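Local coordinates for long form salivary protein D7L (Phlebotomus duboscqi, PDB 6MT7) that binds and sequesters host cysteinyl leukotrienes and a stable thromboxane A2 analogue, and inhibits collagen-induced platelet aggregation, aiding sand fly blood feeding, at residues L55-E58 and L63-D66; E147-G152 and H158-Y163; Y163-V168 and K222-Q227; A191-A196 and Y210-K215. All blocks are in the same frame, centred on the assembly; numbering follows the deposited sequence.

Contact 1. Residues L55-E58 and L63-D66; sequences LYNE and LRVD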
loop_
_atom_site.group_PDB
_atom_site.type_symbol
_atom_site.label_atom_id
_atom_site.label_comp_id
_atom_site.label_asym_id
_atom_site.label_seq_id
_atom_site.Cartn_x
_atom_site.Cartn_y
_atom_site.Cartn_z
ATOM N N LEU A 55 8.548 -1.751 0.799
ATOM C CA LEU A 55 9.882 -1.973 0.254
ATOM C C LEU A 55 10.849 -0.837 0.569
ATOM O O LEU A 55 11.946 -0.794 0.004
ATOM C CB LEU A 55 9.778 -2.197 -1.254
ATOM C CG LEU A 55 8.957 -3.443 -1.578
ATOM C CD1 LEU A 55 8.763 -3.554 -3.082
ATOM C CD2 LEU A 55 9.666 -4.694 -1.018
ATOM N N TYR A 56 10.479 0.077 1.466
ATOM C CA TYR A 56 11.369 1.151 1.890
ATOM C C TYR A 56 11.561 1.050 3.392
ATOM O O TYR A 56 10.589 1.099 4.154
ATOM C CB TYR A 56 10.818 2.526 1.504
ATOM C CG TYR A 56 11.714 3.678 1.913
ATOM C CD1 TYR A 56 12.977 3.846 1.347
ATOM C CD2 TYR A 56 11.292 4.608 2.854
ATOM C CE1 TYR A 56 13.804 4.907 1.722
ATOM C CE2 TYR A 56 12.112 5.683 3.226
ATOM C CZ TYR A 56 13.358 5.822 2.656
ATOM O OH TYR A 56 14.158 6.886 3.024
ATOM N N ASN A 57 12.813 0.890 3.814
ATOM C CA ASN A 57 13.145 0.749 5.223
ATOM C C ASN A 57 13.345 2.153 5.778
ATOM O O ASN A 57 14.332 2.817 5.461
ATOM C CB ASN A 57 14.387 -0.126 5.375
ATOM C CG ASN A 57 14.836 -0.292 6.813
ATOM O OD1 ASN A 57 14.513 0.512 7.682
ATOM N ND2 ASN A 57 15.612 -1.350 7.064
ATOM N N GLU A 58 12.392 2.613 6.595
ATOM C CA GLU A 58 12.463 3.978 7.105
ATOM C C GLU A 58 13.581 4.155 8.122
ATOM O O GLU A 58 14.075 5.276 8.292
ATOM C CB GLU A 58 11.120 4.384 7.719
ATOM C CG GLU A 58 9.987 4.474 6.702
ATOM C CD GLU A 58 8.651 4.853 7.328
ATOM O OE1 GLU A 58 7.972 3.959 7.874
ATOM O OE2 GLU A 58 8.278 6.045 7.259
ATOM N N LEU A 63 16.155 1.045 0.331
ATOM C CA LEU A 63 15.209 0.082 -0.209
ATOM C C LEU A 63 15.499 -1.313 0.330
ATOM O O LEU A 63 16.650 -1.684 0.583
ATOM C CB LEU A 63 15.272 0.066 -1.731
ATOM C CG LEU A 63 14.772 1.361 -2.360
ATOM C CD1 LEU A 63 15.033 1.286 -3.830
ATOM C CD2 LEU A 63 13.284 1.563 -2.072
ATOM N N ARG A 64 14.425 -2.083 0.515
ATOM C CA ARG A 64 14.497 -3.479 0.950
ATOM C C ARG A 64 14.817 -4.333 -0.270
ATOM O O ARG A 64 13.965 -5.016 -0.843
ATOM C CB ARG A 64 13.194 -3.902 1.611
ATOM C CG ARG A 64 12.856 -3.100 2.864
ATOM C CD ARG A 64 11.774 -3.806 3.681
ATOM N NE ARG A 64 11.365 -3.003 4.832
ATOM C CZ ARG A 64 12.011 -2.975 5.991
ATOM N NH1 ARG A 64 13.107 -3.706 6.154
ATOM N NH2 ARG A 64 11.566 -2.210 6.989
ATOM N N VAL A 65 16.087 -4.273 -0.673
ATOM C CA VAL A 65 16.538 -4.977 -1.867
ATOM C C VAL A 65 16.293 -6.477 -1.738
ATOM O O VAL A 65 15.931 -7.144 -2.714
ATOM C CB VAL A 65 18.018 -4.639 -2.130
ATOM C CG1 VAL A 65 18.614 -5.536 -3.199
ATOM C CG2 VAL A 65 18.123 -3.177 -2.554
ATOM N N ASP A 66 16.451 -7.028 -0.525
ATOM C CA ASP A 66 16.164 -8.447 -0.340
ATOM C C ASP A 66 14.723 -8.769 -0.717
ATOM O O ASP A 66 14.454 -9.779 -1.380
ATOM C CB ASP A 66 16.462 -8.873 1.104
ATOM C CG ASP A 66 15.609 -8.136 2.138
ATOM O OD1 ASP A 66 15.455 -6.904 2.030
ATOM O OD2 ASP A 66 15.112 -8.798 3.076
HETATM O O HOH W 1 12.816 -1.693 9.457
#

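Contact 2. Residues E147-G152 and H158-Y163; sequences ENREKG and HACSAY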
loop_
_atom_site.group_PDB
_atom_site.type_symbol
_atom_site.label_atom_id
_atom_site.label_comp_id
_atom_site.label_asym_id
_atom_site.label_seq_id
_atom_site.Cartn_x
_atom_site.Cartn_y
_atom_site.Cartn_z
ATOM N N GLU A 147 -19.852 -13.059 5.062
ATOM C CA GLU A 147 -19.140 -14.212 5.617
ATOM C C GLU A 147 -18.618 -13.939 7.027
ATOM O O GLU A 147 -17.629 -14.540 7.463
ATOM C CB GLU A 147 -18.003 -14.664 4.692
ATOM C CG GLU A 147 -18.382 -14.715 3.204
ATOM C CD GLU A 147 -19.270 -15.906 2.844
ATOM O OE1 GLU A 147 -19.423 -16.818 3.682
ATOM O OE2 GLU A 147 -19.810 -15.935 1.710
ATOM N N ASN A 148 -19.298 -13.047 7.748
ATOM C CA ASN A 148 -18.959 -12.724 9.137
ATOM C C ASN A 148 -17.507 -12.291 9.274
ATOM O O ASN A 148 -16.870 -12.536 10.301
ATOM C CB ASN A 148 -19.248 -13.902 10.067
ATOM C CG ASN A 148 -20.721 -14.222 10.134
ATOM O OD1 ASN A 148 -21.516 -13.403 10.587
ATOM N ND2 ASN A 148 -21.097 -15.410 9.664
ATOM N N ARG A 149 -16.969 -11.647 8.231
ATOM C CA ARG A 149 -15.543 -11.327 8.240
ATOM C C ARG A 149 -15.189 -10.314 9.323
ATOM O O ARG A 149 -14.069 -10.347 9.846
ATOM C CB ARG A 149 -15.103 -10.812 6.867
ATOM C CG ARG A 149 -15.044 -11.900 5.790
ATOM C CD ARG A 149 -14.808 -11.331 4.395
ATOM N NE ARG A 149 -14.563 -12.404 3.434
ATOM C CZ ARG A 149 -15.317 -12.653 2.370
ATOM N NH1 ARG A 149 -16.366 -11.887 2.095
ATOM N NH2 ARG A 149 -15.008 -13.665 1.570
ATOM N N GLU A 150 -16.113 -9.418 9.679
ATOM C CA GLU A 150 -15.779 -8.372 10.641
ATOM C C GLU A 150 -15.527 -8.925 12.036
ATOM O O GLU A 150 -14.868 -8.257 12.840
ATOM C CB GLU A 150 -16.877 -7.310 10.702
ATOM C CG GLU A 150 -17.080 -6.492 9.422
ATOM C CD GLU A 150 -16.006 -5.431 9.203
ATOM O OE1 GLU A 150 -14.819 -5.699 9.476
ATOM O OE2 GLU A 150 -16.362 -4.330 8.746
ATOM N N LYS A 151 -16.030 -10.126 12.337
ATOM C CA LYS A 151 -15.744 -10.783 13.607
ATOM C C LYS A 151 -14.276 -11.154 13.758
ATOM O O LYS A 151 -13.799 -11.297 14.890
ATOM C CB LYS A 151 -16.595 -12.048 13.750
ATOM C CG LYS A 151 -18.065 -11.873 13.417
ATOM C CD LYS A 151 -18.932 -12.727 14.341
ATOM C CE LYS A 151 -20.385 -12.285 14.319
ATOM N NZ LYS A 151 -20.786 -11.796 12.972
ATOM N N GLY A 152 -13.554 -11.331 12.653
ATOM C CA GLY A 152 -12.156 -11.709 12.731
ATOM C C GLY A 152 -11.924 -13.073 13.334
ATOM O O GLY A 152 -10.854 -13.321 13.903
ATOM N N HIS A 158 -14.785 -4.817 13.458
ATOM C CA HIS A 158 -14.194 -4.123 12.316
ATOM C C HIS A 158 -12.901 -4.787 11.864
ATOM O O HIS A 158 -12.005 -4.113 11.335
ATOM C CB HIS A 158 -13.910 -2.654 12.649
ATOM C CG HIS A 158 -15.041 -1.958 13.338
ATOM N ND1 HIS A 158 -16.210 -1.617 12.691
ATOM C CD2 HIS A 158 -15.182 -1.535 14.618
ATOM C CE1 HIS A 158 -17.023 -1.018 13.542
ATOM N NE2 HIS A 158 -16.421 -0.952 14.717
ATOM N N ALA A 159 -12.781 -6.098 12.065
ATOM C CA ALA A 159 -11.508 -6.770 11.822
ATOM C C ALA A 159 -11.131 -6.741 10.348
ATOM O O ALA A 159 -9.966 -6.512 9.998
ATOM C CB ALA A 159 -11.576 -8.209 12.321
ATOM N N CYS A 160 -12.101 -6.986 9.475
ATOM C CA CYS A 160 -11.854 -6.997 8.042
ATOM C C CYS A 160 -11.699 -5.575 7.515
ATOM O O CYS A 160 -10.757 -5.282 6.771
ATOM C CB CYS A 160 -13.007 -7.740 7.349
ATOM S SG CYS A 160 -13.006 -7.780 5.539
ATOM N N SER A 161 -12.606 -4.679 7.917
ATOM C CA SER A 161 -12.582 -3.306 7.417
ATOM C C SER A 161 -11.274 -2.614 7.768
ATOM O O SER A 161 -10.702 -1.889 6.943
ATOM C CB SER A 161 -13.758 -2.517 7.992
ATOM O OG SER A 161 -14.960 -2.831 7.316
ATOM N N ALA A 162 -10.780 -2.828 8.989
ATOM C CA ALA A 162 -9.533 -2.177 9.390
ATOM C C ALA A 162 -8.367 -2.633 8.527
ATOM O O ALA A 162 -7.455 -1.846 8.236
ATOM C CB ALA A 162 -9.241 -2.449 10.864
ATOM N N TYR A 163 -8.370 -3.907 8.118
ATOM C CA TYR A 163 -7.319 -4.381 7.223
ATOM C C TYR A 163 -7.410 -3.689 5.860
ATOM O O TYR A 163 -6.411 -3.177 5.343
ATOM C CB TYR A 163 -7.387 -5.909 7.061
ATOM C CG TYR A 163 -6.452 -6.362 5.965
ATOM C CD1 TYR A 163 -5.092 -6.491 6.203
ATOM C CD2 TYR A 163 -6.921 -6.595 4.670
ATOM C CE1 TYR A 163 -4.222 -6.848 5.194
ATOM C CE2 TYR A 163 -6.055 -6.940 3.650
ATOM C CZ TYR A 163 -4.707 -7.072 3.919
ATOM O OH TYR A 163 -3.834 -7.425 2.915
#

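Contact 3. Residues Y163-V168 and K222-Q227; sequences YYYRLV and KILDNQ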
loop_
_atom_site.group_PDB
_atom_site.type_symbol
_atom_site.label_atom_id
_atom_site.label_comp_id
_atom_site.label_asym_id
_atom_site.label_seq_id
_atom_site.Cartn_x
_atom_site.Cartn_y
_atom_site.Cartn_z
ATOM N N TYR A 163 -8.370 -3.907 8.118
ATOM C CA TYR A 163 -7.319 -4.381 7.223
ATOM C C TYR A 163 -7.410 -3.689 5.860
ATOM O O TYR A 163 -6.411 -3.177 5.343
ATOM C CB TYR A 163 -7.387 -5.909 7.061
ATOM C CG TYR A 163 -6.452 -6.362 5.965
ATOM C CD1 TYR A 163 -5.092 -6.491 6.203
ATOM C CD2 TYR A 163 -6.921 -6.595 4.670
ATOM C CE1 TYR A 163 -4.222 -6.848 5.194
ATOM C CE2 TYR A 163 -6.055 -6.940 3.650
ATOM C CZ TYR A 163 -4.707 -7.072 3.919
ATOM O OH TYR A 163 -3.834 -7.425 2.915
ATOM N N TYR A 164 -8.603 -3.642 5.262
ATOM C CA TYR A 164 -8.680 -3.103 3.908
ATOM C C TYR A 164 -8.532 -1.586 3.878
ATOM O O TYR A 164 -8.095 -1.031 2.861
ATOM C CB TYR A 164 -9.980 -3.554 3.236
ATOM C CG TYR A 164 -9.827 -4.960 2.717
ATOM C CD1 TYR A 164 -9.099 -5.218 1.562
ATOM C CD2 TYR A 164 -10.345 -6.034 3.417
ATOM C CE1 TYR A 164 -8.931 -6.513 1.090
ATOM C CE2 TYR A 164 -10.175 -7.331 2.960
ATOM C CZ TYR A 164 -9.466 -7.564 1.799
ATOM O OH TYR A 164 -9.300 -8.855 1.345
ATOM N N TYR A 165 -8.870 -0.899 4.969
ATOM C CA TYR A 165 -8.513 0.512 5.096
ATOM C C TYR A 165 -7.029 0.712 5.381
ATOM O O TYR A 165 -6.572 1.857 5.401
ATOM C CB TYR A 165 -9.304 1.174 6.218
ATOM C CG TYR A 165 -10.794 1.238 6.005
ATOM C CD1 TYR A 165 -11.341 1.430 4.742
ATOM C CD2 TYR A 165 -11.656 1.127 7.087
ATOM C CE1 TYR A 165 -12.734 1.500 4.566
ATOM C CE2 TYR A 165 -13.035 1.189 6.925
ATOM C CZ TYR A 165 -13.565 1.373 5.671
ATOM O OH TYR A 165 -14.942 1.434 5.538
ATOM N N ARG A 166 -6.280 -0.374 5.594
ATOM C CA ARG A 166 -4.860 -0.325 5.940
ATOM C C ARG A 166 -4.625 0.492 7.206
ATOM O O ARG A 166 -3.660 1.256 7.317
ATOM C CB ARG A 166 -4.001 0.178 4.776
ATOM C CG ARG A 166 -3.503 -0.961 3.868
ATOM C CD ARG A 166 -4.660 -1.555 3.055
ATOM N NE ARG A 166 -4.228 -2.629 2.157
ATOM C CZ ARG A 166 -5.022 -3.219 1.262
ATOM N NH1 ARG A 166 -6.295 -2.851 1.139
ATOM N NH2 ARG A 166 -4.545 -4.170 0.469
ATOM N N LEU A 167 -5.510 0.309 8.186
ATOM C CA LEU A 167 -5.195 0.734 9.543
ATOM C C LEU A 167 -4.287 -0.279 10.229
ATOM O O LEU A 167 -3.453 0.103 11.059
ATOM C CB LEU A 167 -6.479 0.926 10.352
ATOM C CG LEU A 167 -7.507 1.854 9.695
ATOM C CD1 LEU A 167 -8.767 1.971 10.547
ATOM C CD2 LEU A 167 -6.896 3.214 9.434
ATOM N N VAL A 168 -4.446 -1.562 9.896
ATOM C CA VAL A 168 -3.631 -2.658 10.407
ATOM C C VAL A 168 -3.249 -3.547 9.231
ATOM O O VAL A 168 -3.902 -3.541 8.186
ATOM C CB VAL A 168 -4.353 -3.507 11.488
ATOM C CG1 VAL A 168 -4.672 -2.666 12.732
ATOM C CG2 VAL A 168 -5.627 -4.182 10.924
ATOM N N LYS A 222 -15.672 6.597 5.979
ATOM C CA LYS A 222 -16.687 6.574 4.931
ATOM C C LYS A 222 -16.081 6.931 3.580
ATOM O O LYS A 222 -16.426 6.328 2.558
ATOM C CB LYS A 222 -17.834 7.529 5.270
ATOM C CG LYS A 222 -18.619 7.150 6.510
ATOM C CD LYS A 222 -20.014 7.778 6.476
ATOM C CE LYS A 222 -20.881 7.315 7.640
ATOM N NZ LYS A 222 -20.983 8.373 8.687
ATOM N N ILE A 223 -15.176 7.913 3.556
ATOM C CA ILE A 223 -14.534 8.314 2.310
ATOM C C ILE A 223 -13.668 7.184 1.760
ATOM O O ILE A 223 -13.697 6.894 0.557
ATOM C CB ILE A 223 -13.728 9.609 2.524
ATOM C CG1 ILE A 223 -14.673 10.779 2.824
ATOM C CG2 ILE A 223 -12.861 9.916 1.302
ATOM C CD1 ILE A 223 -13.962 12.044 3.216
ATOM N N LEU A 224 -12.894 6.515 2.623
ATOM C CA LEU A 224 -12.136 5.356 2.160
ATOM C C LEU A 224 -13.059 4.274 1.612
ATOM O O LEU A 224 -12.743 3.632 0.604
ATOM C CB LEU A 224 -11.283 4.776 3.287
ATOM C CG LEU A 224 -10.028 5.536 3.694
ATOM C CD1 LEU A 224 -9.261 4.730 4.754
ATOM C CD2 LEU A 224 -9.147 5.863 2.483
ATOM N N ASP A 225 -14.191 4.039 2.273
ATOM C CA ASP A 225 -15.100 3.012 1.780
ATOM C C ASP A 225 -15.660 3.400 0.417
ATOM O O ASP A 225 -15.743 2.561 -0.489
ATOM C CB ASP A 225 -16.217 2.769 2.790
ATOM C CG ASP A 225 -17.037 1.544 2.463
ATOM O OD1 ASP A 225 -16.443 0.505 2.094
ATOM O OD2 ASP A 225 -18.281 1.617 2.573
ATOM N N ASN A 226 -16.021 4.678 0.253
ATOM C CA ASN A 226 -16.533 5.170 -1.022
ATOM C C ASN A 226 -15.486 5.067 -2.128
ATOM O O ASN A 226 -15.827 4.776 -3.285
ATOM C CB ASN A 226 -17.018 6.608 -0.829
ATOM C CG ASN A 226 -17.335 7.313 -2.127
ATOM O OD1 ASN A 226 -16.449 7.874 -2.779
ATOM N ND2 ASN A 226 -18.612 7.321 -2.494
ATOM N N GLN A 227 -14.207 5.252 -1.788
ATOM C CA GLN A 227 -13.121 5.096 -2.752
ATOM C C GLN A 227 -12.739 3.649 -3.000
ATOM O O GLN A 227 -11.993 3.385 -3.950
ATOM C CB GLN A 227 -11.868 5.831 -2.278
ATOM C CG GLN A 227 -11.999 7.330 -2.232
ATOM C CD GLN A 227 -10.807 7.982 -1.572
ATOM O OE1 GLN A 227 -9.945 7.305 -0.994
ATOM N NE2 GLN A 227 -10.748 9.302 -1.648
#

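Contact 4. Residues A191-A196 and Y210-K215; sequences ASCVKA and YNCVEK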
loop_
_atom_site.group_PDB
_atom_site.type_symbol
_atom_site.label_atom_id
_atom_site.label_comp_id
_atom_site.label_asym_id
_atom_site.label_seq_id
_atom_site.Cartn_x
_atom_site.Cartn_y
_atom_site.Cartn_z
ATOM N N ALA A 191 -1.089 8.963 15.007
ATOM C CA ALA A 191 -0.121 8.421 15.958
ATOM C C ALA A 191 -0.775 8.081 17.288
ATOM O O ALA A 191 -0.434 7.069 17.914
ATOM C CB ALA A 191 1.023 9.416 16.189
ATOM N N SER A 192 -1.698 8.929 17.757
ATOM C CA SER A 192 -2.370 8.629 19.017
ATOM C C SER A 192 -3.202 7.355 18.916
ATOM O O SER A 192 -3.291 6.599 19.890
ATOM C CB SER A 192 -3.234 9.816 19.471
ATOM O OG SER A 192 -4.414 9.936 18.689
ATOM N N CYS A 193 -3.793 7.083 17.747
ATOM C CA CYS A 193 -4.526 5.827 17.567
ATOM C C CYS A 193 -3.593 4.624 17.594
ATOM O O CYS A 193 -3.915 3.596 18.201
ATOM C CB CYS A 193 -5.307 5.852 16.256
ATOM S SG CYS A 193 -6.570 7.122 16.237
ATOM N N VAL A 194 -2.439 4.731 16.930
ATOM C CA VAL A 194 -1.440 3.662 16.971
ATOM C C VAL A 194 -1.040 3.370 18.409
ATOM O O VAL A 194 -1.050 2.214 18.861
ATOM C CB VAL A 194 -0.222 4.044 16.106
ATOM C CG1 VAL A 194 0.934 3.056 16.295
ATOM C CG2 VAL A 194 -0.625 4.138 14.645
ATOM N N LYS A 195 -0.714 4.422 19.159
ATOM C CA LYS A 195 -0.291 4.237 20.541
ATOM C C LYS A 195 -1.399 3.612 21.382
ATOM O O LYS A 195 -1.137 2.715 22.194
ATOM C CB LYS A 195 0.145 5.573 21.131
ATOM C CG LYS A 195 0.606 5.468 22.566
ATOM C CD LYS A 195 1.320 6.732 22.999
ATOM C CE LYS A 195 1.907 6.595 24.398
ATOM N NZ LYS A 195 2.502 7.891 24.861
ATOM N N ALA A 196 -2.641 4.067 21.203
ATOM C CA ALA A 196 -3.751 3.508 21.965
ATOM C C ALA A 196 -3.994 2.044 21.626
ATOM O O ALA A 196 -4.559 1.312 22.448
ATOM C CB ALA A 196 -5.028 4.321 21.723
ATOM N N TYR A 210 -9.932 1.332 14.254
ATOM C CA TYR A 210 -11.147 1.766 13.573
ATOM C C TYR A 210 -11.904 2.794 14.407
ATOM O O TYR A 210 -12.235 3.884 13.925
ATOM C CB TYR A 210 -12.022 0.542 13.273
ATOM C CG TYR A 210 -13.278 0.824 12.472
ATOM C CD1 TYR A 210 -14.406 1.375 13.076
ATOM C CD2 TYR A 210 -13.342 0.523 11.115
ATOM C CE1 TYR A 210 -15.556 1.641 12.342
ATOM C CE2 TYR A 210 -14.490 0.775 10.381
ATOM C CZ TYR A 210 -15.589 1.332 10.999
ATOM O OH TYR A 210 -16.726 1.578 10.263
ATOM N N ASN A 211 -12.194 2.456 15.668
ATOM C CA ASN A 211 -12.991 3.341 16.508
ATOM C C ASN A 211 -12.262 4.642 16.798
ATOM O O ASN A 211 -12.900 5.696 16.918
ATOM C CB ASN A 211 -13.357 2.633 17.810
ATOM C CG ASN A 211 -14.304 1.470 17.587
ATOM O OD1 ASN A 211 -15.108 1.492 16.660
ATOM N ND2 ASN A 211 -14.205 0.450 18.424
ATOM N N CYS A 212 -10.932 4.589 16.903
ATOM C CA CYS A 212 -10.161 5.795 17.192
ATOM C C CYS A 212 -10.156 6.748 16.005
ATOM O O CYS A 212 -10.328 7.962 16.178
ATOM C CB CYS A 212 -8.730 5.426 17.587
ATOM S SG CYS A 212 -7.667 6.845 17.952
ATOM N N VAL A 213 -9.961 6.221 14.793
ATOM C CA VAL A 213 -9.990 7.076 13.610
ATOM C C VAL A 213 -11.376 7.688 13.446
ATOM O O VAL A 213 -11.517 8.884 13.174
ATOM C CB VAL A 213 -9.562 6.282 12.358
ATOM C CG1 VAL A 213 -9.854 7.080 11.085
ATOM C CG2 VAL A 213 -8.070 5.922 12.420
ATOM N N GLU A 214 -12.421 6.877 13.633
ATOM C CA GLU A 214 -13.780 7.381 13.467
ATOM C C GLU A 214 -14.102 8.462 14.487
ATOM O O GLU A 214 -14.832 9.410 14.178
ATOM C CB GLU A 214 -14.775 6.230 13.580
ATOM C CG GLU A 214 -16.191 6.609 13.183
ATOM C CD GLU A 214 -17.107 5.404 13.101
ATOM O OE1 GLU A 214 -17.077 4.564 14.028
ATOM O OE2 GLU A 214 -17.848 5.295 12.103
ATOM N N LYS A 215 -13.562 8.339 15.700
ATOM C CA LYS A 215 -13.784 9.368 16.711
ATOM C C LYS A 215 -13.158 10.696 16.298
ATOM O O LYS A 215 -13.730 11.764 16.550
ATOM C CB LYS A 215 -13.235 8.901 18.058
ATOM C CG LYS A 215 -13.536 9.850 19.207
ATOM C CD LYS A 215 -14.327 9.159 20.308
ATOM C CE LYS A 215 -14.649 10.116 21.452
ATOM N NZ LYS A 215 -16.062 10.586 21.410
#

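Contact 1. Residues L55-E58 and L63-D66
Arg-64 lays its guanidinium group flat against Asn-57: the CB of Asn-57 sits 3.7 Å above the guanidinium plane, over its centre, and the amide follows with its plane only 21° away, a stacked pair. Within the stack, Asn-57 ND2 and Arg-64 NH1 are 3.6 Å apart. A water lying in the guanidinium plane accepts a bond from Arg-64 NH2 (2.8 Å) and gives a weak one to Asn-57 OD1. That oxygen is also bonded to the backbone N of Asn-60, which steadies the amide. Arg-64 reaches this place because its chain is extended from CG to NE and passes beside the 55-57 backbone. Its own backbone N gives a nearly straight bond to Leu-55 O (2.8 Å, 174°). Tyr-56 and Leu-63 form an antiparallel non-hydrogen-bonded pair, and Leu-63 CD2 meets the ring edge at Tyr-56 CD1 (4.1 Å). The result is a two-stranded hairpin, 56-57 with 62-63, running into helix 65-74 with Arg-64 as N-cap. Leu-55 and Leu-63 both pack on Trp-50 of helix 40-52 and on Ile-68 of helix 65-74, while Leu-63 also touches Ile-86 of helix 83-86.

Contact 2. Residues E147-G152 and H158-Y163
Glu-150 OE1 takes two backbone N-H groups at the start of helix 159-164: Ser-161 N at 2.9 Å and nearly straight (167°), and Cys-160 N through a weak, bent bond. The other carboxylate oxygen, OE2, accepts the hydroxyl of Ser-161 at 2.5 Å from OG. Both Ser-161 donors come to the syn sides of the carboxylate, somewhat out of its plane, so one serine holds both oxygens and fixes the rotation of the group. The glutamate reaches them by folding at its second torsion (chi2 -76°), which turns the carboxylate back onto the helix start. There the negative charge faces amide N-H groups of the first turn, an arrangement that would probably stabilise the ionised form.

The backbone of Glu-150 adds a further bond, with its O accepting Ala-159 N (3.1 Å). Side chain and main chain of one residue thus receive three successive N-H groups, from Ala-159 to Ser-161. Around this polar centre the packing is apolar: Ala-159 CB touches Gly-152 CA at 3.6 Å, and Cys-160 CB lies against Arg-149 CB at 3.8 Å. The guanidinium end of the arginine leads away, its NH1 bonding to Phe-143 O while the group makes a cation-pi contact with the Phe-143 ring. The short 3-10 turn around Glu-150 is therefore fastened beside the first turn of helix 159-164. A disulfide from Cys-160 to Cys-144 joins that helix to helix 140-144, and Ser-161 and Ala-162 also pack on helix 203-216, at Tyr-210 and Ala-206 respectively.

Contact 3. Residues Y163-V168 and K222-Q227
Tyr-165 carries the whole of the close packing with helix 220-227, its ring lying obliquely beside Leu-224 and Asp-225. Its ring atom CD1 comes to 3.6 Å from Leu-224 CB, and CE1 lies 3.7 Å from Asp-225 N. Leu-224 CD1 extends the apolar contact to Tyr-165 CB, 3.8 Å away. With CG anti to the carbonyl carbon (chi1 -64°), the tyrosine sends its ring across to the helix although the two backbones stay apart, the nearest CA atoms, those of Tyr-165 and Leu-224, being 6.7 Å from each other. At the phenol end, Tyr-165 OH rests 3.3 Å from Asp-225 CB, a contact with the methylene carbon. The ring and carboxylate planes stand 80° apart, and the polar end of the aspartate is engaged elsewhere: OD2 is hydrogen-bonded to Ser-141 OG, with a long, weak ion pair to Lys-139 besides.

Tyr-165 occupies the exit of helix 159-164, where Arg-166 follows with positive phi (57°) and two bonds back into the last turn, a Schellman motif. One of these is Arg-166 N to Tyr-163 O, 2.8 Å. The arginine then turns its side chain back as well: NH1 bonds to Tyr-164 O at 3.1 Å, with the oxygen lying in the guanidinium plane. Its NH2 forms a salt bridge with Asp-9, and Trp-13 adds a cation-pi contact.

Away from the tyrosine the interface is loose. Leu-167 keeps clear of the 222-227 segment and packs instead on Met-209 of helix 203-216, whereas Lys-222, its CB directed away, is exposed on the solvent side.

Contact 4. Residues A191-A196 and Y210-K215
Two helical segments approach most closely at Cys-193 and Cys-212, whose CA atoms are 5.6 Å apart, and each of these residues directs its CB toward the opposite helix. The disulfide between them is the heart of the contact, with Cys-193 SG and Cys-212 SG 2.1 Å apart and a torsion about the S-S bond of -77°, within the usual range for a relaxed bridge. The two halves are built differently. In Cys-193 the sulfur lies beside the backbone N and anti to the carbonyl carbon (chi1 -64°), whereas in Cys-212 it is anti to the backbone N (chi1 179°). The CB atoms of Cys-193 and Cys-212 end up 3.7 Å apart. Such a helix-to-helix disulfide is consistent with the disulfide-stapled helical fold of the PBP/GOBP (odorant-binding) family, probably in this part of the chain too.

Beyond the bridge the contact is sparse. Cys-193 SG passes 3.8 Å from Val-213 N and 4.3 Å from Val-213 CG2, so the valine lies against the Cys-193 half of the disulfide. On helix 187-196, Ser-192 OG is hydrogen-bonded to Gln-189 O and weakly to His-216 NE2 of helix 203-216.

Cys-193 is buried, packing also on Met-209 and His-216, and the covalent tie holds helix 187-196 against helix 203-216. Val-213 reaches Ile-185 and Leu-221, the latter on helix 220-227, while Tyr-210 stacks on His-158 just before helix 159-164.

Contacts 2, 3 and 4 form one connected cluster, whereas contact 1 stands apart in the half of the molecule that holds the ligand. Contacts 2 and 3 share Tyr-163 on helix 159-164, their centres about 12 Å apart. Contact 4 is nested along the chain within the loop closed by contact 3, and Tyr-210 connects all three: its ring meets His-158 and Ser-161 of contact 2 and Tyr-165 of contact 3. Contact 1 lies about 25 Å, centre to centre, from contact 3, on the opposite side of the chain's centre. Its Leu-55 side chain is about 5 Å from the bound Triton X-100 fragment; the other three lie away from the annotated binding sites.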